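PDB 6EU4: tail spike protein from Acinetobacter phage vB_AbaP_AS12, which probably recognises and degrades the capsular polysaccharide of Acinetobacter baumannii as the trimeric receptor-binding spike on the phage tail. Local coordinates for residues A[311-322]-A[334-345]; A[346-357]-A[383-392]. One frame throughout, in Å; residues are numbered along the deposited sequence. Where two conformers were deposited one is given.

Contact 1 (A[311-322]-A[334-345]); sequences AKALFKIVYSNV and AQNFLYAEGSEV
Phe315 and Phe337 meet in a T-shaped pair on the buried side of two parallel strands: the edge of the Phe315 ring is turned to the face of Phe337, the planes 76° apart and the centroids 5.5 Å from each other. CG of Phe337 lies opposite its backbone N (chi1 175°), which brings the ring back beside residues 314 and 315, and Leu314 CD2 touches Phe337 CE1 at 3.9 Å. Further along the same side Ile317 CD1 packs on Leu338 CD1 at 3.6 Å, the two side chains crossing nearly at right angles, while Ile317 and Val345 reach toward each other tip to tip.

Backbone bonds join 315-318 to 338-341 in unbroken alternation, among them Tyr339 N to Phe315 O at 2.9 Å and Ile317 N to Tyr339 O at 2.8 Å. These are successive coils of a right-handed parallel beta-helix, the fold common among phage tailspikes, so each residue stacks on its counterpart one turn later. The chain bends at both ends of these strands; Tyr319 and Gly342 both have positive phi, so the two coils turn the corner together. Ser343 bridges that corner: its OG accepts a hydrogen bond from Ser320 N at 3.0 Å.

The opposite side of the strands, carrying Lys316, Val318, Tyr339 and Glu341, is more polar. Lys316 lies alongside Tyr339, its CG near CD2 of the ring, and Val318 CG2 comes to the ring edge. Tyr339 OH donates to Glu341 OE1 at 2.7 Å, approaching from above the carboxylate plane; the other oxygen, OE2, takes a hydrogen bond from a water that also bonds to Tyr319 OH. Beyond the corner, Asn321 OD1 takes a hydrogen bond from Gly293 N of the same chain, whereas Glu344 OE2 takes one from Gly386 N of the second subunit.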
loop_
_atom_site.group_PDB
_atom_site.type_symbol
_atom_site.label_atom_id
_atom_site.label_comp_id
_atom_site.label_asym_id
_atom_site.label_seq_id
_atom_site.Cartn_x
_atom_site.Cartn_y
_atom_site.Cartn_z
ATOM N N ALA A 311 4.435 -18.738 -21.392
ATOM C CA ALA A 311 4.654 -17.317 -21.584
ATOM C C ALA A 311 6.099 -16.995 -21.244
ATOM O O ALA A 311 6.789 -17.762 -20.568
ATOM C CB ALA A 311 3.700 -16.508 -20.694
ATOM N N LYS A 312 6.570 -15.850 -21.712
ATOM C CA LYS A 312 7.893 -15.419 -21.280
ATOM C C LYS A 312 7.860 -14.972 -19.829
ATOM O O LYS A 312 8.727 -15.359 -19.032
ATOM C CB LYS A 312 8.421 -14.315 -22.189
ATOM C CG LYS A 312 8.862 -14.872 -23.550
ATOM C CD LYS A 312 9.502 -13.772 -24.430
ATOM C CE LYS A 312 9.739 -14.212 -25.874
ATOM N NZ LYS A 312 10.220 -15.621 -26.016
ATOM N N ALA A 313 6.863 -14.165 -19.466
ATOM C CA ALA A 313 6.726 -13.692 -18.094
ATOM C C ALA A 313 5.281 -13.322 -17.815
ATOM O O ALA A 313 4.566 -12.854 -18.702
ATOM C CB ALA A 313 7.608 -12.471 -17.819
ATOM N N LEU A 314 4.871 -13.463 -16.558
ATOM C CA LEU A 314 3.593 -12.881 -16.162
ATOM C C LEU A 314 3.664 -11.364 -16.245
ATOM O O LEU A 314 2.801 -10.720 -16.863
ATOM C CB LEU A 314 3.209 -13.320 -14.743
ATOM C CG LEU A 314 1.947 -12.689 -14.151
ATOM C CD1 LEU A 314 0.743 -12.857 -15.060
ATOM C CD2 LEU A 314 1.652 -13.303 -12.784
ATOM N N PHE A 315 4.686 -10.786 -15.612
ATOM C CA PHE A 315 4.975 -9.354 -15.628
ATOM C C PHE A 315 6.332 -9.099 -16.257
ATOM O O PHE A 315 7.359 -9.604 -15.775
ATOM C CB PHE A 315 5.007 -8.774 -14.209
ATOM C CG PHE A 315 3.816 -9.128 -13.352
ATOM C CD1 PHE A 315 2.601 -8.477 -13.527
ATOM C CD2 PHE A 315 3.934 -10.040 -12.303
ATOM C CE1 PHE A 315 1.517 -8.784 -12.719
ATOM C CE2 PHE A 315 2.852 -10.361 -11.504
ATOM C CZ PHE A 315 1.643 -9.727 -11.702
ATOM N N LYS A 316 6.348 -8.275 -17.287
ATOM C CA LYS A 316 7.571 -7.724 -17.850
ATOM C C LYS A 316 7.553 -6.236 -17.518
ATOM O O LYS A 316 6.666 -5.506 -17.981
ATOM C CB LYS A 316 7.654 -7.956 -19.350
ATOM C CG LYS A 316 8.878 -7.292 -19.965
ATOM C CD LYS A 316 8.966 -7.529 -21.476
ATOM C CE LYS A 316 10.187 -6.902 -22.057
ATOM N NZ LYS A 316 10.264 -7.174 -23.541
ATOM N N ILE A 317 8.506 -5.795 -16.694
ATOM C CA ILE A 317 8.501 -4.435 -16.144
ATOM C C ILE A 317 9.866 -3.816 -16.391
ATOM O O ILE A 317 10.865 -4.213 -15.775
ATOM C CB ILE A 317 8.129 -4.424 -14.655
ATOM C CG1 ILE A 317 6.787 -5.152 -14.475
ATOM C CG2 ILE A 317 8.041 -2.989 -14.153
ATOM C CD1 ILE A 317 6.203 -5.107 -13.073
ATOM N N VAL A 318 9.906 -2.840 -17.291
ATOM C CA VAL A 318 11.139 -2.254 -17.786
ATOM C C VAL A 318 11.115 -0.750 -17.521
ATOM O O VAL A 318 10.150 -0.064 -17.878
ATOM C CB VAL A 318 11.322 -2.566 -19.283
ATOM C CG1 VAL A 318 12.531 -1.871 -19.835
ATOM C CG2 VAL A 318 11.428 -4.092 -19.480
ATOM N N TYR A 319 12.181 -0.252 -16.903
ATOM C CA TYR A 319 12.350 1.169 -16.564
ATOM C C TYR A 319 11.068 1.783 -15.986
ATOM O O TYR A 319 10.631 2.871 -16.374
ATOM C CB TYR A 319 12.841 1.953 -17.774
ATOM C CG TYR A 319 14.224 1.519 -18.209
ATOM C CD1 TYR A 319 15.305 1.600 -17.341
ATOM C CD2 TYR A 319 14.450 1.057 -19.496
ATOM C CE1 TYR A 319 16.578 1.191 -17.736
ATOM C CE2 TYR A 319 15.710 0.662 -19.902
ATOM C CZ TYR A 319 16.768 0.722 -19.013
ATOM O OH TYR A 319 18.032 0.333 -19.420
ATOM N N SER A 320 10.520 1.113 -14.970
ATOM C CA SER A 320 9.246 1.463 -14.365
ATOM C C SER A 320 9.386 1.445 -12.853
ATOM O O SER A 320 10.344 0.888 -12.313
ATOM C CB SER A 320 8.139 0.478 -14.770
ATOM O OG SER A 320 7.992 0.417 -16.177
ATOM N N ASN A 321 8.414 2.027 -12.150
ATOM C CA ASN A 321 8.308 1.781 -10.712
ATOM C C ASN A 321 6.845 1.531 -10.371
ATOM O O ASN A 321 5.974 2.352 -10.674
ATOM C CB ASN A 321 8.960 2.912 -9.880
ATOM C CG ASN A 321 8.156 4.211 -9.821
ATOM O OD1 ASN A 321 8.020 4.947 -10.806
ATOM N ND2 ASN A 321 7.705 4.548 -8.611
ATOM N N VAL A 322 6.593 0.360 -9.784
ATOM C CA VAL A 322 5.271 -0.246 -9.664
ATOM C C VAL A 322 5.120 -0.803 -8.259
ATOM O O VAL A 322 6.041 -1.440 -7.736
ATOM C CB VAL A 322 5.066 -1.394 -10.676
ATOM C CG1 VAL A 322 3.716 -2.077 -10.483
ATOM C CG2 VAL A 322 5.240 -0.899 -12.126
ATOM N N ALA A 334 5.099 -19.966 -17.241
ATOM C CA ALA A 334 5.953 -18.906 -17.754
ATOM C C ALA A 334 7.397 -19.149 -17.352
ATOM O O ALA A 334 7.682 -19.800 -16.351
ATOM C CB ALA A 334 5.510 -17.546 -17.223
ATOM N N GLN A 335 8.316 -18.584 -18.133
ATOM C CA GLN A 335 9.728 -18.692 -17.783
ATOM C C GLN A 335 10.067 -17.826 -16.578
ATOM O O GLN A 335 10.877 -18.223 -15.736
ATOM C CB GLN A 335 10.600 -18.313 -18.970
ATOM C CG GLN A 335 12.080 -18.567 -18.718
ATOM C CD GLN A 335 12.922 -18.139 -19.905
ATOM O OE1 GLN A 335 12.623 -18.500 -21.042
ATOM N NE2 GLN A 335 13.945 -17.334 -19.653
ATOM N N ASN A 336 9.485 -16.634 -16.491
ATOM C CA ASN A 336 9.643 -15.773 -15.326
ATOM C C ASN A 336 8.277 -15.420 -14.764
ATOM O O ASN A 336 7.306 -15.273 -15.510
ATOM C CB ASN A 336 10.336 -14.428 -15.640
ATOM C CG ASN A 336 11.682 -14.551 -16.366
ATOM O OD1 ASN A 336 11.936 -13.775 -17.287
ATOM N ND2 ASN A 336 12.554 -15.455 -15.936
ATOM N N PHE A 337 8.225 -15.238 -13.446
ATOM C CA PHE A 337 7.075 -14.593 -12.829
ATOM C C PHE A 337 7.164 -13.090 -13.057
ATOM O O PHE A 337 6.248 -12.488 -13.618
ATOM C CB PHE A 337 7.022 -14.944 -11.340
ATOM C CG PHE A 337 5.935 -14.253 -10.554
ATOM C CD1 PHE A 337 4.686 -14.841 -10.400
ATOM C CD2 PHE A 337 6.200 -13.062 -9.897
ATOM C CE1 PHE A 337 3.707 -14.229 -9.647
ATOM C CE2 PHE A 337 5.237 -12.425 -9.154
ATOM C CZ PHE A 337 3.982 -13.015 -9.008
ATOM N N LEU A 338 8.297 -12.497 -12.689
ATOM C CA LEU A 338 8.578 -11.090 -12.898
ATOM C C LEU A 338 9.921 -10.989 -13.594
ATOM O O LEU A 338 10.925 -11.520 -13.099
ATOM C CB LEU A 338 8.619 -10.324 -11.584
ATOM C CG LEU A 338 9.169 -8.885 -11.684
ATOM C CD1 LEU A 338 8.294 -8.015 -12.569
ATOM C CD2 LEU A 338 9.284 -8.302 -10.271
ATOM N N TYR A 339 9.925 -10.341 -14.746
ATOM C CA TYR A 339 11.141 -9.830 -15.358
ATOM C C TYR A 339 11.208 -8.333 -15.061
ATOM O O TYR A 339 10.333 -7.580 -15.490
ATOM C CB TYR A 339 11.147 -10.079 -16.866
ATOM C CG TYR A 339 12.361 -9.494 -17.530
ATOM C CD1 TYR A 339 13.540 -10.210 -17.593
ATOM C CD2 TYR A 339 12.337 -8.211 -18.075
ATOM C CE1 TYR A 339 14.683 -9.674 -18.198
ATOM C CE2 TYR A 339 13.463 -7.671 -18.683
ATOM C CZ TYR A 339 14.634 -8.403 -18.725
ATOM O OH TYR A 339 15.769 -7.877 -19.311
ATOM N N ALA A 340 12.242 -7.908 -14.336
ATOM C CA ALA A 340 12.415 -6.511 -13.938
ATOM C C ALA A 340 13.773 -6.045 -14.434
ATOM O O ALA A 340 14.805 -6.621 -14.065
ATOM C CB ALA A 340 12.326 -6.333 -12.424
ATOM N N GLU A 341 13.764 -4.993 -15.252
ATOM C CA GLU A 341 14.967 -4.418 -15.837
ATOM C C GLU A 341 14.906 -2.914 -15.596
ATOM O O GLU A 341 13.982 -2.248 -16.066
ATOM C CB GLU A 341 15.057 -4.735 -17.339
ATOM C CG GLU A 341 16.251 -4.100 -18.023
ATOM C CD GLU A 341 16.323 -4.383 -19.510
ATOM O OE1 GLU A 341 15.592 -5.268 -20.016
ATOM O OE2 GLU A 341 17.117 -3.683 -20.175
ATOM N N GLY A 342 15.853 -2.395 -14.827
ATOM C CA GLY A 342 15.828 -0.990 -14.466
ATOM C C GLY A 342 14.569 -0.536 -13.756
ATOM O O GLY A 342 14.180 0.632 -13.895
ATOM N N SER A 343 13.952 -1.406 -12.943
ATOM C CA SER A 343 12.649 -1.113 -12.367
ATOM C C SER A 343 12.647 -1.320 -10.868
ATOM O O SER A 343 13.377 -2.160 -10.342
ATOM C CB SER A 343 11.562 -2.000 -12.987
ATOM O OG SER A 343 11.379 -1.665 -14.338
ATOM N N GLU A 344 11.779 -0.562 -10.192
ATOM C CA GLU A 344 11.495 -0.728 -8.769
ATOM C C GLU A 344 10.107 -1.340 -8.641
ATOM O O GLU A 344 9.128 -0.752 -9.114
ATOM C CB GLU A 344 11.558 0.614 -8.028
ATOM C CG GLU A 344 11.131 0.475 -6.544
ATOM C CD GLU A 344 11.495 1.673 -5.675
ATOM O OE1 GLU A 344 12.053 2.701 -6.157
ATOM O OE2 GLU A 344 11.201 1.584 -4.473
ATOM N N VAL A 345 10.021 -2.526 -8.037
ATOM C CA VAL A 345 8.740 -3.217 -7.895
ATOM C C VAL A 345 8.606 -3.675 -6.449
ATOM O O VAL A 345 9.436 -4.447 -5.952
ATOM C CB VAL A 345 8.620 -4.400 -8.873
ATOM C CG1 VAL A 345 7.209 -4.957 -8.873
ATOM C CG2 VAL A 345 9.026 -3.986 -10.295
HETATM O O HOH W 1 11.352 -13.507 -20.024
HETATM O O HOH W 2 19.298 -2.638 -19.218
#

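Contact 2 (A[346-357]-A[383-392]); sequences NISNFNGQAIYN and LTGGSFGFAY
Two neighbouring coils of the parallel beta-helix meet here, with Ile347 and Phe350 packing against Leu383 and Phe388 on the interior side. The Phe350 and Phe388 rings are almost parallel, 2° between planes, but slid so far apart that they barely overlap; the closest touch is Phe350 CB to Phe388 CZ at 3.6 Å. Ile347 CG2 comes to the edge of the Phe388 ring. Farther on, Ile355 lies alongside Phe390, its CG2 in the plane of that ring and 3.6 Å from CD1.

At the corner between the strands Asn349 N still bonds Thr384 O, and a water sits there as well, accepting from Phe350 N and lying within hydrogen-bonding distance of Ile347 O and Gly385 O. The next strand pair begins with Ser387 N to Phe350 O and a straight bond from Gly352 N to Ser387 O, 2.9 Å and 175°. A beta bulge then shifts the register by one as Ala354 adopts positive phi and Gly389 forms the centre of an inverse gamma turn. Pairing resumes with Ile355 N on Gly389 O and Ala391 N on Ile355 O.

Past the bulge the Asn357 amide reads both backbone polar atoms of Tyr392. OD1 accepts from Tyr392 N at 2.9 Å and ND2 donates to Tyr392 O at 2.9 Å; in each bond the accepting oxygen, Asn357 OD1 or Tyr392 O, is met on a lone pair in its carbonyl plane. A chi1 of 57°, with CG held between backbone N and carbonyl carbon, turns the amide toward that chain. Asn349 and Asn351 instead face the third subunit, where both bond to Asn321.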
loop_
_atom_site.group_PDB
_atom_site.type_symbol
_atom_site.label_atom_id
_atom_site.label_comp_id
_atom_site.label_asym_id
_atom_site.label_seq_id
_atom_site.Cartn_x
_atom_site.Cartn_y
_atom_site.Cartn_z
ATOM N N ASN A 346 7.576 -3.190 -5.772
ATOM C CA ASN A 346 7.244 -3.628 -4.424
ATOM C C ASN A 346 6.006 -4.488 -4.536
ATOM O O ASN A 346 4.951 -3.995 -4.943
ATOM C CB ASN A 346 6.988 -2.450 -3.499
ATOM C CG ASN A 346 6.792 -2.887 -2.059
ATOM O OD1 ASN A 346 6.695 -4.085 -1.755
ATOM N ND2 ASN A 346 6.812 -1.927 -1.155
ATOM N N ILE A 347 6.137 -5.764 -4.204
ATOM C CA ILE A 347 5.035 -6.724 -4.297
ATOM C C ILE A 347 4.623 -7.040 -2.862
ATOM O O ILE A 347 5.342 -7.756 -2.150
ATOM C CB ILE A 347 5.446 -7.987 -5.061
ATOM C CG1 ILE A 347 6.003 -7.613 -6.457
ATOM C CG2 ILE A 347 4.287 -8.917 -5.182
ATOM C CD1 ILE A 347 6.428 -8.779 -7.284
ATOM N N SER A 348 3.479 -6.516 -2.423
ATOM C CA SER A 348 3.071 -6.596 -1.023
ATOM C C SER A 348 1.857 -7.505 -0.892
ATOM O O SER A 348 0.815 -7.267 -1.517
ATOM C CB SER A 348 2.769 -5.207 -0.440
ATOM O OG SER A 348 1.529 -4.693 -0.894
ATOM N N ASN A 349 1.996 -8.549 -0.072
ATOM C CA ASN A 349 0.893 -9.464 0.236
ATOM C C ASN A 349 0.284 -10.072 -1.028
ATOM O O ASN A 349 -0.931 -10.185 -1.161
ATOM C CB ASN A 349 -0.158 -8.723 1.064
ATOM C CG ASN A 349 -1.032 -9.635 1.884
ATOM O OD1 ASN A 349 -0.909 -10.850 1.839
ATOM N ND2 ASN A 349 -1.932 -9.028 2.671
ATOM N N PHE A 350 1.146 -10.503 -1.943
ATOM C CA PHE A 350 0.713 -11.252 -3.119
ATOM C C PHE A 350 0.131 -12.600 -2.707
ATOM O O PHE A 350 0.420 -13.142 -1.636
ATOM C CB PHE A 350 1.884 -11.461 -4.091
ATOM C CG PHE A 350 1.459 -11.676 -5.515
ATOM C CD1 PHE A 350 1.193 -10.593 -6.330
ATOM C CD2 PHE A 350 1.318 -12.961 -6.040
ATOM C CE1 PHE A 350 0.780 -10.754 -7.636
ATOM C CE2 PHE A 350 0.910 -13.136 -7.360
ATOM C CZ PHE A 350 0.636 -12.042 -8.157
ATOM N N ASN A 351 -0.733 -13.141 -3.570
ATOM C CA ASN A 351 -1.236 -14.492 -3.362
ATOM C C ASN A 351 -1.235 -15.136 -4.750
ATOM O O ASN A 351 -2.129 -14.885 -5.573
ATOM C CB ASN A 351 -2.606 -14.470 -2.688
ATOM C CG ASN A 351 -3.134 -15.848 -2.348
ATOM O OD1 ASN A 351 -2.741 -16.855 -2.941
ATOM N ND2 ASN A 351 -4.078 -15.896 -1.401
ATOM N N GLY A 352 -0.181 -15.894 -5.037
ATOM C CA GLY A 352 0.018 -16.505 -6.343
ATOM C C GLY A 352 -0.124 -18.017 -6.244
ATOM O O GLY A 352 0.472 -18.654 -5.371
ATOM N N GLN A 353 -0.924 -18.582 -7.150
ATOM C CA GLN A 353 -1.324 -19.979 -7.062
ATOM C C GLN A 353 -1.074 -20.687 -8.380
ATOM O O GLN A 353 -1.247 -20.100 -9.451
ATOM C CB GLN A 353 -2.801 -20.086 -6.686
ATOM C CG GLN A 353 -3.100 -19.305 -5.414
ATOM C CD GLN A 353 -4.550 -19.399 -4.973
ATOM O OE1 GLN A 353 -5.334 -20.144 -5.561
ATOM N NE2 GLN A 353 -4.911 -18.653 -3.922
ATOM N N ALA A 354 -0.669 -21.953 -8.282
ATOM C CA ALA A 354 -0.582 -22.843 -9.433
ATOM C C ALA A 354 0.394 -22.264 -10.456
ATOM O O ALA A 354 0.058 -21.976 -11.601
ATOM C CB ALA A 354 -1.971 -23.098 -10.029
ATOM N N ILE A 355 1.620 -22.061 -9.991
ATOM C CA ILE A 355 2.705 -21.545 -10.816
ATOM C C ILE A 355 3.664 -22.699 -11.088
ATOM O O ILE A 355 4.360 -23.187 -10.185
ATOM C CB ILE A 355 3.431 -20.362 -10.157
ATOM C CG1 ILE A 355 2.437 -19.215 -9.878
ATOM C CG2 ILE A 355 4.605 -19.905 -11.053
ATOM C CD1 ILE A 355 2.955 -18.267 -8.788
ATOM N N TYR A 356 3.698 -23.144 -12.344
ATOM C CA TYR A 356 4.451 -24.335 -12.735
ATOM C C TYR A 356 5.811 -23.901 -13.264
ATOM O O TYR A 356 5.982 -23.631 -14.450
ATOM C CB TYR A 356 3.639 -25.126 -13.740
ATOM C CG TYR A 356 2.351 -25.497 -13.103
ATOM C CD1 TYR A 356 2.302 -26.488 -12.121
ATOM C CD2 TYR A 356 1.200 -24.793 -13.383
ATOM C CE1 TYR A 356 1.102 -26.809 -11.481
ATOM C CE2 TYR A 356 -0.010 -25.125 -12.753
ATOM C CZ TYR A 356 -0.042 -26.114 -11.807
ATOM O OH TYR A 356 -1.243 -26.414 -11.187
ATOM N N ASN A 357 6.785 -23.819 -12.351
ATOM C CA ASN A 357 8.099 -23.255 -12.646
ATOM C C ASN A 357 9.029 -24.356 -13.160
ATOM O O ASN A 357 9.991 -24.777 -12.509
ATOM C CB ASN A 357 8.676 -22.562 -11.414
ATOM C CG ASN A 357 8.789 -23.494 -10.192
ATOM O OD1 ASN A 357 7.879 -24.260 -9.876
ATOM N ND2 ASN A 357 9.917 -23.425 -9.515
ATOM N N LEU A 383 9.750 -8.421 -1.910
ATOM C CA LEU A 383 8.580 -9.216 -1.554
ATOM C C LEU A 383 8.258 -8.910 -0.101
ATOM O O LEU A 383 8.981 -9.334 0.808
ATOM C CB LEU A 383 8.833 -10.705 -1.765
ATOM C CG LEU A 383 9.446 -11.088 -3.126
ATOM C CD1 LEU A 383 9.537 -12.579 -3.263
ATOM C CD2 LEU A 383 8.665 -10.508 -4.278
ATOM N N THR A 384 7.207 -8.126 0.103
ATOM C CA THR A 384 6.719 -7.759 1.430
ATOM C C THR A 384 5.604 -8.737 1.768
ATOM O O THR A 384 4.473 -8.575 1.321
ATOM C CB THR A 384 6.219 -6.318 1.439
ATOM O OG1 THR A 384 7.291 -5.447 1.039
ATOM C CG2 THR A 384 5.738 -5.916 2.821
ATOM N N GLY A 385 5.930 -9.743 2.564
ATOM C CA GLY A 385 5.016 -10.842 2.788
ATOM C C GLY A 385 4.644 -11.528 1.488
ATOM O O GLY A 385 5.456 -11.665 0.567
ATOM N N GLY A 386 3.399 -11.971 1.420
ATOM C CA GLY A 386 2.913 -12.703 0.275
ATOM C C GLY A 386 3.121 -14.203 0.397
ATOM O O GLY A 386 3.864 -14.713 1.246
ATOM N N SER A 387 2.414 -14.894 -0.485
ATOM C CA SER A 387 2.488 -16.341 -0.614
ATOM C C SER A 387 2.605 -16.659 -2.095
ATOM O O SER A 387 1.797 -16.191 -2.907
ATOM C CB SER A 387 1.263 -17.032 -0.002
ATOM O OG SER A 387 0.092 -16.701 -0.705
ATOM N N PHE A 388 3.628 -17.426 -2.449
ATOM C CA PHE A 388 3.957 -17.693 -3.856
ATOM C C PHE A 388 3.961 -19.188 -4.121
ATOM O O PHE A 388 4.865 -19.908 -3.670
ATOM C CB PHE A 388 5.294 -17.071 -4.213
ATOM C CG PHE A 388 5.280 -15.573 -4.151
ATOM C CD1 PHE A 388 5.575 -14.914 -2.965
ATOM C CD2 PHE A 388 4.926 -14.824 -5.267
ATOM C CE1 PHE A 388 5.561 -13.533 -2.908
ATOM C CE2 PHE A 388 4.884 -13.457 -5.212
ATOM C CZ PHE A 388 5.191 -12.800 -4.030
ATOM N N GLY A 389 2.970 -19.628 -4.891
ATOM C CA GLY A 389 2.724 -21.031 -5.145
ATOM C C GLY A 389 3.593 -21.599 -6.252
ATOM O O GLY A 389 3.078 -22.247 -7.169
ATOM N N PHE A 390 4.914 -21.384 -6.170
ATOM C CA PHE A 390 5.839 -22.000 -7.112
ATOM C C PHE A 390 5.855 -23.502 -6.831
ATOM O O PHE A 390 6.187 -23.922 -5.718
ATOM C CB PHE A 390 7.236 -21.406 -6.945
ATOM C CG PHE A 390 7.289 -19.899 -7.112
ATOM C CD1 PHE A 390 6.632 -19.272 -8.162
ATOM C CD2 PHE A 390 8.003 -19.128 -6.223
ATOM C CE1 PHE A 390 6.676 -17.892 -8.303
ATOM C CE2 PHE A 390 8.063 -17.766 -6.346
ATOM C CZ PHE A 390 7.395 -17.129 -7.371
ATOM N N ALA A 391 5.472 -24.313 -7.821
ATOM C CA ALA A 391 5.154 -25.712 -7.541
ATOM C C ALA A 391 6.386 -26.542 -7.225
ATOM O O ALA A 391 6.271 -27.542 -6.500
ATOM C CB ALA A 391 4.406 -26.336 -8.725
ATOM N N TYR A 392 7.549 -26.192 -7.786
ATOM C CA TYR A 392 8.660 -27.134 -7.872
ATOM C C TYR A 392 9.964 -26.625 -7.262
ATOM O O TYR A 392 10.414 -25.504 -7.530
ATOM C CB TYR A 392 8.947 -27.513 -9.329
ATOM C CG TYR A 392 7.725 -28.003 -10.077
ATOM C CD1 TYR A 392 6.907 -28.999 -9.556
ATOM C CD2 TYR A 392 7.362 -27.423 -11.273
ATOM C CE1 TYR A 392 5.794 -29.416 -10.230
ATOM C CE2 TYR A 392 6.250 -27.824 -11.944
ATOM C CZ TYR A 392 5.463 -28.811 -11.425
ATOM O OH TYR A 392 4.358 -29.209 -12.130
HETATM O O HOH W 3 7.498 -2.912 1.917
HETATM O O HOH W 4 4.231 -10.305 -1.660
HETATM O O HOH W 5 -0.180 -19.079 -2.678
#

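Contacts 1 and 2 follow one another along the chain and share strand 344-348, whose first residues close contact 1 and whose last open contact 2. Contact 1 is the more deeply buried and keeps its register throughout; contact 2 is only partly buried, slips by one residue at its bulge and ends in side-chain-to-backbone bonds. Their aromatic interiors join, since Phe337 CZ packs against both Phe350 and Phe388, and a probable hydrogen bond runs from Asn346 N to Val322 O. Both reach the trimer interface: Asn321 and Glu344 of contact 1 face one neighbouring subunit, while contact 2 supplies the complementary side, its Asn349, Asn351 and Gly386 meeting Asn321 and Glu344 of the other neighbour.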